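Local structure of beta-glucoside kinase (Listeria monocytogenes, 4HTL) at residues A80-R83 with F84-F87; A102-N105 with D106-A110. The protein catalyses the ATP-dependent phosphorylation of cellobiose to cellobiose-6'-phosphate and may also regulate transcription of the cellobiose-PTS operon. All coordinates share one frame; numbering follows the deposited sequence. Where two conformers were deposited one is given.

Contact 1. Residues A80-R83 with F84-F87; sequences AIRR and FDNF
Two i-to-i+3 backbone bonds join residues 80-83 to residues 84-87, Phe84 N to Ile81 O at 3.0 Å and Asp85 N to Arg82 O at 3.1 Å, the pattern of a short 3-10 segment. A water donates to both Arg83 O and Asp85 O, bridging the backbone. Arg82 forms a side-on, two-nitrogen salt bridge with Asp85: NE meets OD2 at 2.7 Å and NH2 meets OD1 at 2.8 Å, with guanidinium and carboxylate planes only 22° apart. Bends at chi2 (-78°) and chi3 (64°) curl the arginine back to its partner. Gly79 O and Gly78 N add second bonds to Arg82 NH2 and Asp85 OD1. Ile81 CG2 lies over one face of the Phe84 ring, 3.7 Å from its centroid, a CH-pi contact. Arg83 makes a cation-pi contact with Phe87: NH1 lies over the ring face and CZ is 4.5 Å from the centroid, the guanidinium steeply inclined, not stacked flat. Asp41 holds Arg83 NE in a salt bridge. The turn connects strand 74-77 to strand 87-88; Ile81 and Phe84 each pack on Ile43 of helix 40-52 and on Ile11 of strand 6-11, and Asn86 and Phe87 face Ile75 in a G1 beta bulge.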
loop_
_atom_site.group_PDB
_atom_site.type_symbol
_atom_site.label_atom_id
_atom_site.label_comp_id
_atom_site.label_asym_id
_atom_site.label_seq_id
_atom_site.Cartn_x
_atom_site.Cartn_y
_atom_site.Cartn_z
ATOM N N ALA A 80 18.791 3.496 -12.151
ATOM C CA ALA A 80 19.482 3.328 -13.443
ATOM C C ALA A 80 20.996 3.483 -13.324
ATOM O O ALA A 80 21.710 3.124 -14.239
ATOM C CB ALA A 80 18.950 4.321 -14.469
ATOM N N ILE A 81 21.474 4.018 -12.195
ATOM C CA ILE A 81 22.866 4.425 -12.032
ATOM C C ILE A 81 23.623 3.348 -11.266
ATOM O O ILE A 81 23.698 3.383 -10.031
ATOM C CB ILE A 81 22.947 5.787 -11.287
ATOM C CG1 ILE A 81 21.973 6.799 -11.908
ATOM C CG2 ILE A 81 24.363 6.363 -11.295
ATOM C CD1 ILE A 81 21.822 8.017 -11.060
ATOM N N ARG A 82 24.181 2.380 -12.001
ATOM C CA ARG A 82 24.915 1.264 -11.370
ATOM C C ARG A 82 26.076 1.774 -10.496
ATOM O O ARG A 82 26.408 1.163 -9.478
ATOM C CB ARG A 82 25.465 0.269 -12.416
ATOM C CG ARG A 82 24.432 -0.520 -13.210
ATOM C CD ARG A 82 23.846 -1.693 -12.419
ATOM N NE ARG A 82 23.110 -1.210 -11.258
ATOM C CZ ARG A 82 21.896 -0.649 -11.301
ATOM N NH1 ARG A 82 21.237 -0.532 -12.458
ATOM N NH2 ARG A 82 21.333 -0.196 -10.174
ATOM N N ARG A 83 26.685 2.894 -10.885
ATOM C CA ARG A 83 27.787 3.475 -10.113
ATOM C C ARG A 83 27.402 3.823 -8.664
ATOM O O ARG A 83 28.265 3.871 -7.776
ATOM C CB ARG A 83 28.379 4.714 -10.842
ATOM C CG ARG A 83 29.388 5.564 -10.053
ATOM C CD ARG A 83 30.738 4.887 -9.807
ATOM N NE ARG A 83 31.613 5.756 -9.011
ATOM C CZ ARG A 83 31.656 5.813 -7.676
ATOM N NH1 ARG A 83 30.873 5.044 -6.923
ATOM N NH2 ARG A 83 32.497 6.652 -7.077
ATOM N N PHE A 84 26.116 4.067 -8.428
ATOM C CA PHE A 84 25.649 4.454 -7.118
ATOM C C PHE A 84 25.137 3.252 -6.289
ATOM O O PHE A 84 24.711 3.440 -5.154
ATOM C CB PHE A 84 24.552 5.530 -7.237
ATOM C CG PHE A 84 25.021 6.883 -7.736
ATOM C CD1 PHE A 84 26.366 7.176 -7.952
ATOM C CD2 PHE A 84 24.094 7.883 -7.996
ATOM C CE1 PHE A 84 26.773 8.421 -8.413
ATOM C CE2 PHE A 84 24.499 9.136 -8.438
ATOM C CZ PHE A 84 25.844 9.403 -8.649
ATOM N N ASP A 85 25.175 2.031 -6.822
ATOM C CA ASP A 85 24.850 0.842 -5.989
ATOM C C ASP A 85 25.816 0.727 -4.803
ATOM O O ASP A 85 27.043 0.737 -4.979
ATOM C CB ASP A 85 24.971 -0.459 -6.782
ATOM C CG ASP A 85 23.931 -0.613 -7.863
ATOM O OD1 ASP A 85 22.834 0.002 -7.798
ATOM O OD2 ASP A 85 24.216 -1.400 -8.791
ATOM N N ASN A 86 25.267 0.575 -3.606
ATOM C CA ASN A 86 26.076 0.477 -2.395
ATOM C C ASN A 86 27.089 1.626 -2.308
ATOM O O ASN A 86 28.262 1.397 -1.994
ATOM C CB ASN A 86 26.794 -0.895 -2.325
ATOM C CG ASN A 86 27.462 -1.114 -0.997
ATOM O OD1 ASN A 86 26.961 -0.670 0.034
ATOM N ND2 ASN A 86 28.619 -1.762 -1.011
ATOM N N PHE A 87 26.622 2.854 -2.575
ATOM C CA PHE A 87 27.473 4.047 -2.576
ATOM C C PHE A 87 26.927 5.071 -1.606
ATOM O O PHE A 87 25.767 5.475 -1.730
ATOM C CB PHE A 87 27.481 4.653 -3.981
ATOM C CG PHE A 87 28.285 5.904 -4.112
ATOM C CD1 PHE A 87 29.600 5.974 -3.628
ATOM C CD2 PHE A 87 27.760 7.008 -4.773
ATOM C CE1 PHE A 87 30.349 7.138 -3.768
ATOM C CE2 PHE A 87 28.518 8.164 -4.927
ATOM C CZ PHE A 87 29.804 8.232 -4.418
HETATM O O HOH W 1 29.067 1.346 -6.867
#

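Contact 2. Residues A102-N105 with D106-A110; sequences AIEN and DANCA
Asn105 and Asp106 meet where strand 102-105 turns into helix 106-110, the two axes standing at 97°. In the conformer of Asn105 described here, the planes of its amide and the Asp106 carboxylate are nearly perpendicular, and a water links them, donating to Asp106 OD1 at 2.7 Å and accepting a weak bond from Asn105 ND2. That same ND2 is bonded to Gly66 O. Asp106 OD1 also accepts a weak bond from Ala107 N, the next residue along the chain. At Ala107 the methyl CB lies 3.5 Å from Asn105 OD1, alongside the capping oxygen.

Asn108 is tied back to the strand twice. Its backbone N donates to Asn105 OD1 at 3.0 Å, with the donor tilted 19° from the carbonyl plane; with CG anti to the Asn105 backbone N (chi1 159°), OD1 is brought to the N-H of Asn108. Its side-chain ND2 donates to Glu104 OE2, also 3.0 Å away, along a nearly straight line but from above the carboxylate plane. OE2 takes a second bond, from Asn105 N at 2.8 Å on its anti side, while OE1 pairs with Arg147 NE. With both oxygens engaged and Arg147 close by, this buried carboxylate would probably remain ionised.

Cys109 N closes the first helical turn on Asn105 O at 2.8 Å, and Cys109 SG rests 3.6 Å from Glu104 CB; the Cys109 side chain also touches Ser63 of strand 59-64.

The bond from Asn108 N to Asn105 OD1 identifies an asparagine N-cap. It lies at the strand-to-helix junction of the ROK, actin-like ATPase fold, where the side chain of Asp106 comes near that of Asp10, a residue of the ATP site inferred by similarity.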
loop_
_atom_site.group_PDB
_atom_site.type_symbol
_atom_site.label_atom_id
_atom_site.label_comp_id
_atom_site.label_asym_id
_atom_site.label_seq_id
_atom_site.Cartn_x
_atom_site.Cartn_y
_atom_site.Cartn_z
ATOM N N ALA A 102 22.240 16.262 2.554
ATOM C CA ALA A 102 21.105 15.380 2.718
ATOM C C ALA A 102 20.763 14.742 1.370
ATOM O O ALA A 102 20.995 15.308 0.287
ATOM C CB ALA A 102 19.908 16.105 3.308
ATOM N N ILE A 103 20.226 13.539 1.462
ATOM C CA ILE A 103 19.828 12.791 0.289
ATOM C C ILE A 103 18.513 12.034 0.550
ATOM O O ILE A 103 18.280 11.513 1.661
ATOM C CB ILE A 103 20.937 11.843 -0.127
ATOM C CG1 ILE A 103 20.567 11.127 -1.420
ATOM C CG2 ILE A 103 21.221 10.855 0.983
ATOM C CD1 ILE A 103 21.766 10.568 -2.122
ATOM N N GLU A 104 17.653 11.987 -0.479
ATOM C CA GLU A 104 16.363 11.300 -0.408
ATOM C C GLU A 104 16.079 10.788 -1.826
ATOM O O GLU A 104 16.648 11.277 -2.801
ATOM C CB GLU A 104 15.264 12.252 0.099
ATOM C CG GLU A 104 13.814 11.705 0.171
ATOM C CD GLU A 104 13.637 10.456 0.983
ATOM O OE1 GLU A 104 13.335 10.568 2.169
ATOM O OE2 GLU A 104 13.778 9.345 0.412
ATOM N N ASN A 105 15.230 9.783 -1.947
ATOM C CA ASN A 105 14.813 9.218 -3.223
ATOM C C ASN A 105 14.014 10.210 -4.070
ATOM O O ASN A 105 13.302 11.055 -3.514
ATOM C CB ASN A 105 14.015 7.946 -2.911
ATOM C CG ASN A 105 13.099 7.521 -4.031
ATOM O OD1 ASN A 105 11.944 7.950 -4.090
ATOM N ND2 ASN A 105 13.588 6.609 -4.887
ATOM N N ASP A 106 14.093 10.080 -5.396
ATOM C CA ASP A 106 13.499 11.050 -6.314
ATOM C C ASP A 106 11.975 11.174 -6.231
ATOM O O ASP A 106 11.439 12.286 -6.248
ATOM C CB ASP A 106 13.989 10.852 -7.747
ATOM C CG ASP A 106 13.644 9.516 -8.333
ATOM O OD1 ASP A 106 13.311 8.576 -7.611
ATOM O OD2 ASP A 106 13.710 9.415 -9.563
ATOM N N ALA A 107 11.288 10.036 -6.152
ATOM C CA ALA A 107 9.805 10.028 -6.021
ATOM C C ALA A 107 9.368 10.636 -4.684
ATOM O O ALA A 107 8.427 11.443 -4.616
ATOM C CB ALA A 107 9.221 8.646 -6.238
ATOM N N ASN A 108 10.091 10.275 -3.629
ATOM C CA ASN A 108 9.864 10.842 -2.324
ATOM C C ASN A 108 10.081 12.317 -2.306
ATOM O O ASN A 108 9.258 13.019 -1.742
ATOM C CB ASN A 108 10.714 10.186 -1.246
ATOM C CG ASN A 108 10.324 8.710 -0.981
ATOM O OD1 ASN A 108 9.275 8.239 -1.433
ATOM N ND2 ASN A 108 11.202 7.982 -0.262
ATOM N N CYS A 109 11.137 12.812 -2.966
ATOM C CA CYS A 109 11.370 14.255 -3.022
ATOM C C CYS A 109 10.213 14.972 -3.748
ATOM O O CYS A 109 9.717 15.986 -3.280
ATOM C CB CYS A 109 12.702 14.568 -3.699
ATOM S SG CYS A 109 14.126 14.246 -2.659
ATOM N N ALA A 110 9.717 14.410 -4.833
ATOM C CA ALA A 110 8.637 15.052 -5.556
ATOM C C ALA A 110 7.389 15.070 -4.691
ATOM O O ALA A 110 6.632 16.047 -4.737
ATOM C CB ALA A 110 8.343 14.370 -6.903
HETATM O O HOH W 2 13.381 5.916 -8.051
#

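Contact 1 closes before contact 2 opens; helix 89-97 lies between them in the chain. Their centres are 15 Å apart and their nearest atoms about 6 Å, so they do not touch. The mixed sheet ordered 27-34, 15-21, 6-11, 59-64, 101-105 relates them: contact 2 includes part of strand 101-105, one of the two outer strands of the sheet, while contact 1 packs Ile81 and Phe84 against Ile11 of strand 6-11 within it. Strand 6-11 provides the common reference, since Ile81 and Asp106 approach Ile11 and Asp10 respectively, neighbours in the ATP-binding segment assigned by similarity. This places a connecting turn and a capped helix start close to the probable nucleotide-binding segment of this kinase.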